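PDB 4PQG: glycosyltransferase Gtf1 from Streptococcus pneumoniae, which belongs to the GT-B clan of glycosyltransferases, pairing two parallel-sheet domains with an added antiparallel beta-sheet, and holds uridine-5'-diphosphate in a pocket. Local coordinates for residues A[264-268]-A[269-273]; A[283-287]-A[288-292]; A[292-295]-A[296-300]; A[431-434]-A[435-439]; A[495-498]-A[499-503]. All coordinates share one frame; numbering follows the deposited sequence.

Interaction 1 of 5, residues A[264-268]-A[269-273]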
# COMPACT_ATOMS: atom_id res chain seq x y z
N ILE A 264 -12.34 -0.96 -26.13
CA ILE A 264 -11.61 -0.43 -24.99
C ILE A 264 -10.85 -1.56 -24.28
O ILE A 264 -11.36 -2.67 -24.14
CB ILE A 264 -12.53 0.31 -24.00
CG1 ILE A 264 -11.69 0.99 -22.92
CG2 ILE A 264 -13.59 -0.62 -23.42
CD1 ILE A 264 -12.34 2.21 -22.29
N LEU A 265 -9.63 -1.26 -23.84
CA LEU A 265 -8.89 -2.16 -22.98
C LEU A 265 -8.82 -1.52 -21.60
O LEU A 265 -8.19 -0.48 -21.44
CB LEU A 265 -7.48 -2.45 -23.54
CG LEU A 265 -6.47 -3.18 -22.62
CD1 LEU A 265 -6.88 -4.62 -22.34
CD2 LEU A 265 -5.07 -3.15 -23.23
N TRP A 266 -9.49 -2.14 -20.63
CA TRP A 266 -9.44 -1.73 -19.23
C TRP A 266 -8.11 -2.07 -18.63
O TRP A 266 -7.42 -2.96 -19.13
CB TRP A 266 -10.51 -2.49 -18.44
CG TRP A 266 -11.94 -2.30 -18.90
CD1 TRP A 266 -12.85 -3.28 -19.29
CD2 TRP A 266 -12.68 -1.03 -19.03
NE1 TRP A 266 -14.06 -2.73 -19.65
CE2 TRP A 266 -14.03 -1.38 -19.50
CE3 TRP A 266 -12.38 0.32 -18.81
CZ2 TRP A 266 -15.00 -0.42 -19.74
CZ3 TRP A 266 -13.38 1.28 -19.03
CH2 TRP A 266 -14.65 0.92 -19.49
N ASN A 267 -7.73 -1.36 -17.56
CA ASN A 267 -6.66 -1.78 -16.63
C ASN A 267 -7.03 -3.17 -16.10
O ASN A 267 -8.20 -3.39 -15.71
CB ASN A 267 -6.61 -0.77 -15.48
CG ASN A 267 -5.49 -1.03 -14.46
OD1 ASN A 267 -5.18 -2.16 -14.10
ND2 ASN A 267 -4.93 0.06 -13.93
N ASN A 268 -6.07 -4.10 -16.09
CA ASN A 268 -6.34 -5.46 -15.61
C ASN A 268 -6.98 -5.51 -14.22
O ASN A 268 -7.79 -6.38 -13.95
CB ASN A 268 -5.07 -6.34 -15.61
CG ASN A 268 -4.49 -6.57 -16.99
OD1 ASN A 268 -5.15 -6.36 -18.02
ND2 ASN A 268 -3.26 -7.02 -17.02
N TYR A 269 -6.60 -4.60 -13.33
CA TYR A 269 -7.17 -4.60 -11.97
C TYR A 269 -8.65 -4.19 -11.92
O TYR A 269 -9.23 -4.19 -10.84
CB TYR A 269 -6.38 -3.71 -11.02
CG TYR A 269 -4.92 -4.08 -10.87
CD1 TYR A 269 -4.51 -5.42 -10.78
CD2 TYR A 269 -3.94 -3.09 -10.78
CE1 TYR A 269 -3.17 -5.75 -10.63
CE2 TYR A 269 -2.60 -3.41 -10.62
CZ TYR A 269 -2.22 -4.74 -10.55
OH TYR A 269 -0.89 -5.04 -10.41
N TYR A 270 -9.24 -3.82 -13.06
CA TYR A 270 -10.64 -3.38 -13.07
C TYR A 270 -11.52 -4.08 -14.10
O TYR A 270 -12.75 -3.92 -14.10
CB TYR A 270 -10.73 -1.84 -13.19
CG TYR A 270 -10.22 -1.22 -11.92
CD1 TYR A 270 -10.93 -1.38 -10.74
CD2 TYR A 270 -8.99 -0.57 -11.87
CE1 TYR A 270 -10.45 -0.88 -9.54
CE2 TYR A 270 -8.50 -0.06 -10.67
CZ TYR A 270 -9.24 -0.23 -9.52
OH TYR A 270 -8.81 0.23 -8.29
N ASP A 271 -10.88 -4.86 -14.97
CA ASP A 271 -11.58 -5.52 -16.06
C ASP A 271 -12.76 -6.34 -15.55
O ASP A 271 -13.86 -6.30 -16.14
CB ASP A 271 -10.63 -6.42 -16.84
CG ASP A 271 -11.32 -7.12 -17.97
OD1 ASP A 271 -11.76 -6.41 -18.91
OD2 ASP A 271 -11.45 -8.36 -17.92
N TYR A 272 -12.53 -7.09 -14.48
CA TYR A 272 -13.59 -7.92 -13.92
C TYR A 272 -14.74 -7.06 -13.40
O TYR A 272 -15.92 -7.30 -13.71
CB TYR A 272 -13.08 -8.86 -12.80
CG TYR A 272 -14.22 -9.71 -12.28
CD1 TYR A 272 -14.60 -10.86 -12.97
CD2 TYR A 272 -14.96 -9.34 -11.16
CE1 TYR A 272 -15.66 -11.64 -12.54
CE2 TYR A 272 -16.02 -10.11 -10.71
CZ TYR A 272 -16.37 -11.25 -11.42
OH TYR A 272 -17.41 -12.03 -11.01
N GLN A 273 -14.40 -6.07 -12.57
CA GLN A 273 -15.41 -5.22 -11.95
C GLN A 273 -16.24 -4.43 -12.97
O GLN A 273 -17.45 -4.25 -12.78
CB GLN A 273 -14.78 -4.28 -10.91
CG GLN A 273 -13.95 -4.97 -9.84
CD GLN A 273 -12.47 -5.05 -10.22
OE1 GLN A 273 -12.09 -5.68 -11.21
NE2 GLN A 273 -11.64 -4.39 -9.43
O HOH W 1 -10.50 -5.07 -21.10
O HOH W 2 -10.16 -7.06 -12.62
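D271 OD1 lies at the edge of the W266 indole, in the ring plane and 3.3 Å from W266 CD1, while CG2 of I264 covers one face of the ring, displaced toward the rim. This is the turn that leads into helix 271-275, with Y270 at the N-cap position. The plane of the carboxylate is tilted 44° to the indole, and the two side chains cross at about a right angle; a water donates to D271 OD1 and accepts from W266 N, bridging the pair. The Y270 ring has CB of N267 near its edge, and its hydroxyl is hydrogen-bonded to the backbone of V248 and H250. L294 and Q297 of helix 288-301 also touch the indole.

N267 organises the bend with two acceptors. Its backbone O receives Y270 N at 2.9 Å, from above the carbonyl plane, and D271 N more weakly. With CG anti to the backbone N (chi1 -177°), the amide folds forward over the turn. There N267 OD1 accepts from Y269 N at 2.9 Å, the N-H pointing in at 159° and tilted from the carbonyl plane.

Interaction 2 of 5, residues A[283-287]-A[288-292]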
# COMPACT_ATOMS: atom_id res chain seq x y z
N PHE A 283 -19.32 2.87 -8.04
CA PHE A 283 -17.87 2.99 -8.14
C PHE A 283 -17.43 4.30 -7.49
O PHE A 283 -18.15 5.30 -7.55
CB PHE A 283 -17.42 2.96 -9.59
CG PHE A 283 -17.68 1.64 -10.28
CD1 PHE A 283 -16.70 0.64 -10.29
CD2 PHE A 283 -18.90 1.39 -10.92
CE1 PHE A 283 -16.94 -0.57 -10.93
CE2 PHE A 283 -19.14 0.18 -11.55
CZ PHE A 283 -18.15 -0.80 -11.56
N ILE A 284 -16.26 4.27 -6.84
CA ILE A 284 -15.65 5.46 -6.28
C ILE A 284 -14.38 5.82 -7.07
O ILE A 284 -13.53 4.96 -7.31
CB ILE A 284 -15.28 5.26 -4.79
CG1 ILE A 284 -16.49 4.74 -3.99
CG2 ILE A 284 -14.75 6.55 -4.17
CD1 ILE A 284 -16.17 4.44 -2.53
N VAL A 285 -14.28 7.08 -7.51
CA VAL A 285 -13.05 7.61 -8.13
C VAL A 285 -12.57 8.85 -7.39
O VAL A 285 -13.37 9.51 -6.73
CB VAL A 285 -13.21 7.98 -9.62
CG1 VAL A 285 -13.60 6.76 -10.44
CG2 VAL A 285 -14.23 9.10 -9.80
N SER A 286 -11.29 9.20 -7.52
CA SER A 286 -10.73 10.30 -6.74
C SER A 286 -10.95 11.71 -7.29
O SER A 286 -10.86 12.68 -6.54
CB SER A 286 -9.24 10.08 -6.49
OG SER A 286 -9.04 8.96 -5.64
N THR A 287 -11.19 11.83 -8.60
CA THR A 287 -11.38 13.14 -9.23
C THR A 287 -12.60 13.13 -10.14
O THR A 287 -12.98 12.09 -10.65
CB THR A 287 -10.19 13.54 -10.10
OG1 THR A 287 -10.11 12.66 -11.23
CG2 THR A 287 -8.91 13.52 -9.31
N ASP A 288 -13.18 14.31 -10.35
CA ASP A 288 -14.31 14.45 -11.27
C ASP A 288 -13.94 14.17 -12.72
O ASP A 288 -14.79 13.73 -13.47
CB ASP A 288 -14.93 15.85 -11.18
CG ASP A 288 -15.77 16.04 -9.94
OD1 ASP A 288 -16.42 15.07 -9.48
OD2 ASP A 288 -15.77 17.17 -9.42
N ARG A 289 -12.71 14.47 -13.12
CA ARG A 289 -12.28 14.15 -14.47
C ARG A 289 -12.31 12.63 -14.72
O ARG A 289 -12.80 12.19 -15.75
CB ARG A 289 -10.91 14.74 -14.78
CG ARG A 289 -10.41 14.54 -16.21
CD ARG A 289 -11.35 15.05 -17.31
NE ARG A 289 -10.92 14.58 -18.63
CZ ARG A 289 -11.74 14.36 -19.67
NH1 ARG A 289 -13.05 14.57 -19.55
NH2 ARG A 289 -11.26 13.92 -20.82
N GLN A 290 -11.81 11.83 -13.77
CA GLN A 290 -11.86 10.38 -13.96
C GLN A 290 -13.30 9.91 -13.95
O GLN A 290 -13.68 9.02 -14.71
CB GLN A 290 -11.04 9.61 -12.93
CG GLN A 290 -10.94 8.12 -13.27
CD GLN A 290 -9.84 7.41 -12.51
OE1 GLN A 290 -9.45 7.82 -11.42
NE2 GLN A 290 -9.33 6.33 -13.10
N ASN A 291 -14.10 10.54 -13.10
CA ASN A 291 -15.53 10.25 -13.01
C ASN A 291 -16.18 10.37 -14.39
O ASN A 291 -16.80 9.41 -14.87
CB ASN A 291 -16.19 11.16 -11.97
CG ASN A 291 -17.62 10.74 -11.63
OD1 ASN A 291 -18.37 10.31 -12.51
ND2 ASN A 291 -17.99 10.85 -10.37
N GLU A 292 -16.00 11.52 -15.04
CA GLU A 292 -16.61 11.78 -16.35
C GLU A 292 -16.08 10.85 -17.44
O GLU A 292 -16.85 10.34 -18.27
CB GLU A 292 -16.37 13.24 -16.76
CG GLU A 292 -16.93 14.25 -15.76
CD GLU A 292 -16.37 15.65 -15.96
OE1 GLU A 292 -16.07 16.00 -17.13
OE2 GLU A 292 -16.22 16.38 -14.95
O HOH W 3 -9.31 7.39 -8.76
O HOH W 4 -9.04 10.40 -10.15
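Strand 283-285 runs out through S286 into T287, the N-cap residue, and the chain turns there directly into the first turn of helix 288-301. The turn brings the backbone of N291 back beside V285, their CA atoms 6.1 Å apart. Two bonds from T287 start the helix: its backbone O accepts from N291 N at 3.1 Å, and its OG1 accepts from Q290 N at 3.2 Å in a nearly straight capping bond (165°). OG1 can do this because chi1 (67°) sets it between the backbone N and the carbonyl carbon, facing the amides of the first turn.

V285 packs with both branches against that turn. CG2 lies 3.6 Å from CB of N291, the two side chains crossing at about a right angle, while CG1 touches CG of Q290. The Q290 chain runs on extended, carrying OE1 past V285 CB to two waters that lie within hydrogen-bonding distance of it; one of them accepts from S286 N, and the other is 2.7 Å from T287 OG1. At the other end of the amide, NE2 is held by H253 and the backbone O of A251.

The contact is the strand-to-helix connection of the beta-alpha-beta unit made by strand 282-285, helix 288-301 and strand 308-310. T310, on the last of these strands, bonds the side chains of both D288 and N291.

Interaction 3 of 5, residues A[292-295]-A[296-300]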
# COMPACT_ATOMS: atom_id res chain seq x y z
N GLU A 292 -16.00 11.52 -15.04
CA GLU A 292 -16.61 11.78 -16.35
C GLU A 292 -16.08 10.85 -17.44
O GLU A 292 -16.85 10.34 -18.27
CB GLU A 292 -16.37 13.24 -16.76
CG GLU A 292 -16.93 14.25 -15.76
CD GLU A 292 -16.37 15.65 -15.96
OE1 GLU A 292 -16.07 16.00 -17.13
OE2 GLU A 292 -16.22 16.38 -14.95
N VAL A 293 -14.77 10.63 -17.45
CA VAL A 293 -14.14 9.71 -18.40
C VAL A 293 -14.76 8.32 -18.29
O VAL A 293 -15.22 7.75 -19.28
CB VAL A 293 -12.60 9.63 -18.18
CG1 VAL A 293 -12.01 8.43 -18.91
CG2 VAL A 293 -11.94 10.91 -18.66
N LEU A 294 -14.81 7.79 -17.08
CA LEU A 294 -15.33 6.45 -16.85
C LEU A 294 -16.81 6.37 -17.22
O LEU A 294 -17.24 5.43 -17.89
CB LEU A 294 -15.11 6.02 -15.40
CG LEU A 294 -15.43 4.57 -15.01
CD1 LEU A 294 -14.70 3.55 -15.88
CD2 LEU A 294 -15.12 4.35 -13.53
N GLN A 295 -17.59 7.37 -16.80
CA GLN A 295 -19.02 7.38 -17.14
C GLN A 295 -19.23 7.26 -18.65
O GLN A 295 -19.97 6.39 -19.12
CB GLN A 295 -19.75 8.61 -16.56
CG GLN A 295 -21.26 8.42 -16.51
CD GLN A 295 -21.68 7.49 -15.38
OE1 GLN A 295 -21.53 7.83 -14.22
NE2 GLN A 295 -22.21 6.30 -15.73
N GLU A 296 -18.55 8.12 -19.41
CA GLU A 296 -18.58 8.09 -20.86
C GLU A 296 -18.21 6.72 -21.42
O GLU A 296 -18.84 6.23 -22.37
CB GLU A 296 -17.64 9.15 -21.47
CG GLU A 296 -18.06 10.59 -21.18
CD GLU A 296 -17.02 11.63 -21.61
OE1 GLU A 296 -15.88 11.26 -21.95
OE2 GLU A 296 -17.35 12.85 -21.60
N GLN A 297 -17.18 6.09 -20.85
CA GLN A 297 -16.73 4.81 -21.39
C GLN A 297 -17.73 3.69 -21.11
O GLN A 297 -17.92 2.82 -21.95
CB GLN A 297 -15.32 4.46 -20.89
CG GLN A 297 -14.25 5.33 -21.53
CD GLN A 297 -12.95 5.33 -20.75
OE1 GLN A 297 -12.92 5.04 -19.56
NE2 GLN A 297 -11.87 5.65 -21.44
N PHE A 298 -18.36 3.73 -19.94
CA PHE A 298 -19.43 2.78 -19.65
C PHE A 298 -20.55 2.87 -20.70
O PHE A 298 -21.04 1.85 -21.21
CB PHE A 298 -19.96 2.97 -18.22
CG PHE A 298 -19.23 2.12 -17.20
CD1 PHE A 298 -19.16 0.73 -17.35
CD2 PHE A 298 -18.59 2.71 -16.12
CE1 PHE A 298 -18.46 -0.06 -16.44
CE2 PHE A 298 -17.92 1.93 -15.20
CZ PHE A 298 -17.85 0.54 -15.36
N ALA A 299 -20.92 4.11 -21.04
CA ALA A 299 -21.97 4.36 -22.03
C ALA A 299 -21.54 3.96 -23.43
O ALA A 299 -22.33 3.41 -24.19
CB ALA A 299 -22.39 5.82 -22.00
N LYS A 300 -20.28 4.21 -23.77
CA LYS A 300 -19.79 3.96 -25.13
C LYS A 300 -19.48 2.48 -25.41
O LYS A 300 -19.72 1.98 -26.51
CB LYS A 300 -18.55 4.83 -25.38
CG LYS A 300 -18.18 5.00 -26.85
CD LYS A 300 -16.73 5.43 -26.98
CE LYS A 300 -16.52 6.38 -28.15
NZ LYS A 300 -16.92 5.74 -29.43
O HOH W 5 -14.40 8.91 -21.81
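L294 and F298, one turn apart, lie side by side and point the same way from helix 288-301, which belongs to a beta-alpha-beta unit of the parallel-sheet domain. The F298 side chain can be followed outward. Its CB lies over the backbone, 3.5 Å from Q295 O, and CG keeps close to L294 O. CD2 is where carbonyl and side chain both meet the ring, lying 3.5 Å from L294 O and slightly farther from L294 CG. CE2 reaches the leucine itself, at 3.6 Å from CG and 3.7 Å from CD1. L294 presents these atoms because its CG is anti to the backbone N (chi1 -172°). Beyond the pair, F298 meets F274 edge-to-face, and I308 of strand 308-310 touches both residues, so this is the flank of the helix that faces the sheet.

V293 and Q297 make a second pair of parallel side chains. The extended glutamine runs past V293 O, and its amide lies beside V293 CG1, while Q297 OE1 accepts a hydrogen bond from H253 outside the helix.

Four consecutive backbone bonds, from E292 O to E296 N through Q295 O to A299 N, carry the regular helical pattern. On the exposed flank a water donates both to V293 O, already the acceptor of Q297 N, and to E296 OE1 at 2.8 Å.

Interaction 4 of 5, residues A[431-434]-A[435-439]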
# COMPACT_ATOMS: atom_id res chain seq x y z
N PHE A 431 4.44 16.59 -15.00
CA PHE A 431 3.88 16.48 -16.34
C PHE A 431 2.41 16.89 -16.40
O PHE A 431 1.66 16.68 -15.44
CB PHE A 431 4.00 15.04 -16.85
CG PHE A 431 5.38 14.65 -17.30
CD1 PHE A 431 6.03 15.32 -18.34
CD2 PHE A 431 6.03 13.56 -16.71
CE1 PHE A 431 7.29 14.92 -18.77
CE2 PHE A 431 7.29 13.16 -17.14
CZ PHE A 431 7.92 13.85 -18.17
N ASP A 432 2.02 17.49 -17.53
CA ASP A 432 0.64 17.84 -17.79
C ASP A 432 -0.13 16.58 -18.19
O ASP A 432 -0.41 16.36 -19.37
CB ASP A 432 0.57 18.89 -18.89
CG ASP A 432 -0.80 19.57 -18.99
OD1 ASP A 432 -1.75 19.15 -18.29
OD2 ASP A 432 -0.93 20.55 -19.76
N VAL A 433 -0.42 15.73 -17.21
CA VAL A 433 -1.06 14.44 -17.47
C VAL A 433 -2.14 14.19 -16.43
O VAL A 433 -2.01 14.64 -15.30
CB VAL A 433 -0.05 13.26 -17.48
CG1 VAL A 433 0.81 13.29 -18.74
CG2 VAL A 433 0.80 13.24 -16.22
N PRO A 434 -3.22 13.49 -16.81
CA PRO A 434 -4.28 13.20 -15.85
C PRO A 434 -3.88 12.08 -14.86
O PRO A 434 -2.93 11.36 -15.11
CB PRO A 434 -5.44 12.75 -16.74
CG PRO A 434 -4.80 12.19 -17.96
CD PRO A 434 -3.51 12.94 -18.15
N TYR A 435 -4.55 11.98 -13.71
CA TYR A 435 -5.53 12.96 -13.23
C TYR A 435 -4.95 13.90 -12.18
O TYR A 435 -5.29 15.09 -12.14
CB TYR A 435 -6.75 12.23 -12.67
CG TYR A 435 -7.35 11.33 -13.70
CD1 TYR A 435 -8.20 11.83 -14.67
CD2 TYR A 435 -7.03 9.96 -13.73
CE1 TYR A 435 -8.74 11.01 -15.65
CE2 TYR A 435 -7.58 9.12 -14.68
CZ TYR A 435 -8.43 9.64 -15.64
OH TYR A 435 -8.96 8.82 -16.61
N GLY A 436 -4.06 13.37 -11.34
CA GLY A 436 -3.58 14.09 -10.16
C GLY A 436 -2.85 15.40 -10.39
O GLY A 436 -3.11 16.39 -9.70
N ASN A 437 -1.94 15.40 -11.36
CA ASN A 437 -1.16 16.60 -11.67
C ASN A 437 -2.05 17.74 -12.12
O ASN A 437 -1.82 18.89 -11.76
CB ASN A 437 -0.12 16.30 -12.76
CG ASN A 437 1.13 15.63 -12.21
OD1 ASN A 437 1.18 15.23 -11.04
ND2 ASN A 437 2.14 15.50 -13.05
N GLN A 438 -3.07 17.41 -12.88
CA GLN A 438 -4.02 18.41 -13.35
C GLN A 438 -4.97 18.88 -12.24
O GLN A 438 -5.49 19.99 -12.32
CB GLN A 438 -4.78 17.89 -14.58
CG GLN A 438 -3.88 17.75 -15.80
CD GLN A 438 -4.47 16.87 -16.89
OE1 GLN A 438 -5.50 16.22 -16.70
NE2 GLN A 438 -3.79 16.82 -18.03
N THR A 439 -5.16 18.06 -11.21
CA THR A 439 -5.88 18.46 -9.99
C THR A 439 -5.04 19.39 -9.07
O THR A 439 -5.53 20.39 -8.55
CB THR A 439 -6.37 17.21 -9.18
OG1 THR A 439 -7.21 16.41 -10.01
CG2 THR A 439 -7.20 17.63 -7.99
O HOH W 6 4.66 14.18 -13.38
O HOH W 7 -1.28 13.04 -12.97
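N437 ND2 is gripped from two directions. It donates to F431 O at 2.7 Å, almost straight (167°), in the plane of both the carbonyl and its own amide and on a carbonyl lone pair. It also donates to a water 2.9 Å away, which in turn accepts from F431 N. Between them, the amide and the water hold both backbone polar atoms of F431 where strand 428-431 ends. CG of N437 is anti to the carbonyl carbon (chi1 -81°), and this swings the amide back toward the strand and alongside CG2 of V433.

The next residue reaches back in the same manner. Q438 NE2 donates to D432 OD1 at 3.1 Å, meeting the carboxylate from above its plane, with the two flat groups 85° apart. The glutamine chain is extended and runs beside P434, whose CA is 3.4 Å from Q438 OE1.

The segment is a strand-to-helix connection in the C-terminal parallel-sheet domain of the GT-B fold. It includes an inverse gamma turn centred on D432 and an uncommon non-proline cis peptide between P434 and Y435. The cis bond folds the proline onto the tyrosine ring: P434 CB stands over one face in a CH-pi contact, 3.9 Å from the centroid of the Y435 ring. From helix 288-301, Q290 lies over the opposite face, R289 CG at the ring edge and V293 near the hydroxyl, which E252 bonds. A second water joins the loop to the helix, donating to V433 O and accepting from N437 N at 2.9 Å.

Interaction 5 of 5, residues A[495-498]-A[499-503]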
# COMPACT_ATOMS: atom_id res chain seq x y z
N LYS A 495 -12.17 18.07 6.97
CA LYS A 495 -13.55 18.53 7.26
C LYS A 495 -14.50 18.31 6.09
O LYS A 495 -15.57 17.73 6.27
CB LYS A 495 -13.56 19.97 7.78
CG LYS A 495 -12.88 20.06 9.14
CD LYS A 495 -13.03 21.42 9.80
CE LYS A 495 -12.26 21.43 11.12
NZ LYS A 495 -12.11 22.81 11.67
N GLU A 496 -14.11 18.74 4.89
CA GLU A 496 -14.91 18.49 3.68
C GLU A 496 -15.13 16.99 3.40
O GLU A 496 -16.24 16.57 3.06
CB GLU A 496 -14.27 19.13 2.43
CG GLU A 496 -14.05 20.64 2.46
CD GLU A 496 -13.03 21.10 1.41
OE1 GLU A 496 -13.42 21.30 0.23
OE2 GLU A 496 -11.83 21.26 1.78
N ILE A 497 -14.06 16.20 3.52
CA ILE A 497 -14.12 14.78 3.13
C ILE A 497 -15.07 13.95 4.01
O ILE A 497 -15.76 13.06 3.52
CB ILE A 497 -12.72 14.12 3.04
CG1 ILE A 497 -12.68 13.04 1.96
CG2 ILE A 497 -12.29 13.51 4.36
CD1 ILE A 497 -12.99 13.55 0.57
N LEU A 498 -15.10 14.26 5.31
CA LEU A 498 -15.99 13.63 6.28
C LEU A 498 -17.45 13.74 5.85
O LEU A 498 -18.21 12.77 5.98
CB LEU A 498 -15.82 14.27 7.66
CG LEU A 498 -14.47 14.05 8.34
CD1 LEU A 498 -14.26 15.00 9.51
CD2 LEU A 498 -14.32 12.60 8.79
N GLU A 499 -17.81 14.91 5.35
CA GLU A 499 -19.16 15.16 4.86
C GLU A 499 -19.47 14.35 3.62
O GLU A 499 -20.60 13.91 3.42
CB GLU A 499 -19.37 16.66 4.57
CG GLU A 499 -19.57 17.49 5.83
CD GLU A 499 -20.77 17.01 6.65
OE1 GLU A 499 -21.86 16.82 6.07
OE2 GLU A 499 -20.60 16.80 7.87
N LYS A 500 -18.46 14.15 2.77
CA LYS A 500 -18.66 13.33 1.57
C LYS A 500 -18.91 11.88 1.97
O LYS A 500 -19.80 11.23 1.42
CB LYS A 500 -17.46 13.43 0.62
CG LYS A 500 -17.20 14.85 0.12
CD LYS A 500 -16.17 14.89 -1.01
CE LYS A 500 -15.68 16.31 -1.25
NZ LYS A 500 -16.75 17.21 -1.77
N TRP A 501 -18.14 11.39 2.94
CA TRP A 501 -18.30 10.02 3.43
C TRP A 501 -19.59 9.85 4.19
O TRP A 501 -20.38 8.96 3.88
CB TRP A 501 -17.08 9.58 4.25
CG TRP A 501 -15.92 9.13 3.38
CD1 TRP A 501 -14.70 9.78 3.17
CD2 TRP A 501 -15.84 7.92 2.55
NE1 TRP A 501 -13.91 9.08 2.31
CE2 TRP A 501 -14.53 7.95 1.89
CE3 TRP A 501 -16.69 6.85 2.30
CZ2 TRP A 501 -14.10 6.94 1.04
CZ3 TRP A 501 -16.26 5.84 1.42
CH2 TRP A 501 -15.00 5.89 0.81
N LYS A 502 -19.81 10.73 5.16
CA LYS A 502 -21.08 10.79 5.89
C LYS A 502 -22.26 10.74 4.92
O LYS A 502 -23.14 9.89 5.07
CB LYS A 502 -21.13 12.05 6.76
CG LYS A 502 -22.17 12.04 7.87
CD LYS A 502 -22.00 13.27 8.75
CE LYS A 502 -23.23 13.53 9.62
NZ LYS A 502 -23.37 12.56 10.73
N LYS A 503 -22.27 11.61 3.92
CA LYS A 503 -23.34 11.63 2.91
C LYS A 503 -23.51 10.28 2.20
O LYS A 503 -24.64 9.79 2.04
CB LYS A 503 -23.10 12.75 1.89
CG LYS A 503 -24.18 12.92 0.82
CD LYS A 503 -23.76 13.96 -0.21
CE LYS A 503 -24.89 14.33 -1.17
NZ LYS A 503 -25.25 13.24 -2.12
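Packing between successive turns of one helix, 494-508, the last of the chain, joins I497 to K500 and W501. I497 and W501 lie side by side and point the same way, with CG1 of I497 4.0 Å from CD1 of the indole. That ring atom lies closer still to the backbone, 3.5 Å from I497 O. CG of W501 is anti to the carbonyl carbon (chi1 -81°), which lays the pyrrole side of the indole back along the preceding turn, with NE1 also near I497 CG1.

I497 has a second neighbour at its tip. CD1 meets CD of K500 at 3.8 Å, the side chains crossing at about a right angle, so an aliphatic part of the lysine covers the end of the isoleucine. The K500 chain bends only at chi4, and its ammonium remains well short of E496, NZ lying 5.6 Å from E496 OE1; the other carboxylate oxygen, E496 OE2, is hydrogen-bonded to L493 N just before the segment.

Although it is the C-terminal helix, it packs on the N-terminal domain, a crossing-over of the chain end familiar from GT-B glycosyltransferases. V35 of helix 24-38 touches I497, L498 and W501, and F36 meets the indole edge-to-face.

The backbone bonds are uneven along this turn. E496 O accepts two weak bonds, from E499 N and K500 N. One residue later the pattern tightens: W501 N donates to I497 O in the carbonyl plane, and K502 N reaches L498 O at 2.7 Å. The same carbonyl oxygen, L498 O, lies 3.1 Å from K502 CB.

In the fold
Interactions 1, 2 and 3 belong to one neighbourhood of the N-terminal parallel-sheet domain. Interactions 2 and 3 share E292 and helix 288-301, the first starting the helix with a cap and the second continuing it by regular turns; interaction 1 packs against the same helix through I264 and W266. Interaction 4 lies in the other domain but meets interactions 2 and 3 across the interface through Y435, and T439 packs on T287. Interaction 5, on the chain's last helix, packs on the strand of interaction 2, W501 touching I284. All five mix buried and exposed residues. Turns 1, 2 and 4 rely on bonds between side chains and backbone, whereas 3 and 5 combine backbone bonds with apolar pairs facing inward.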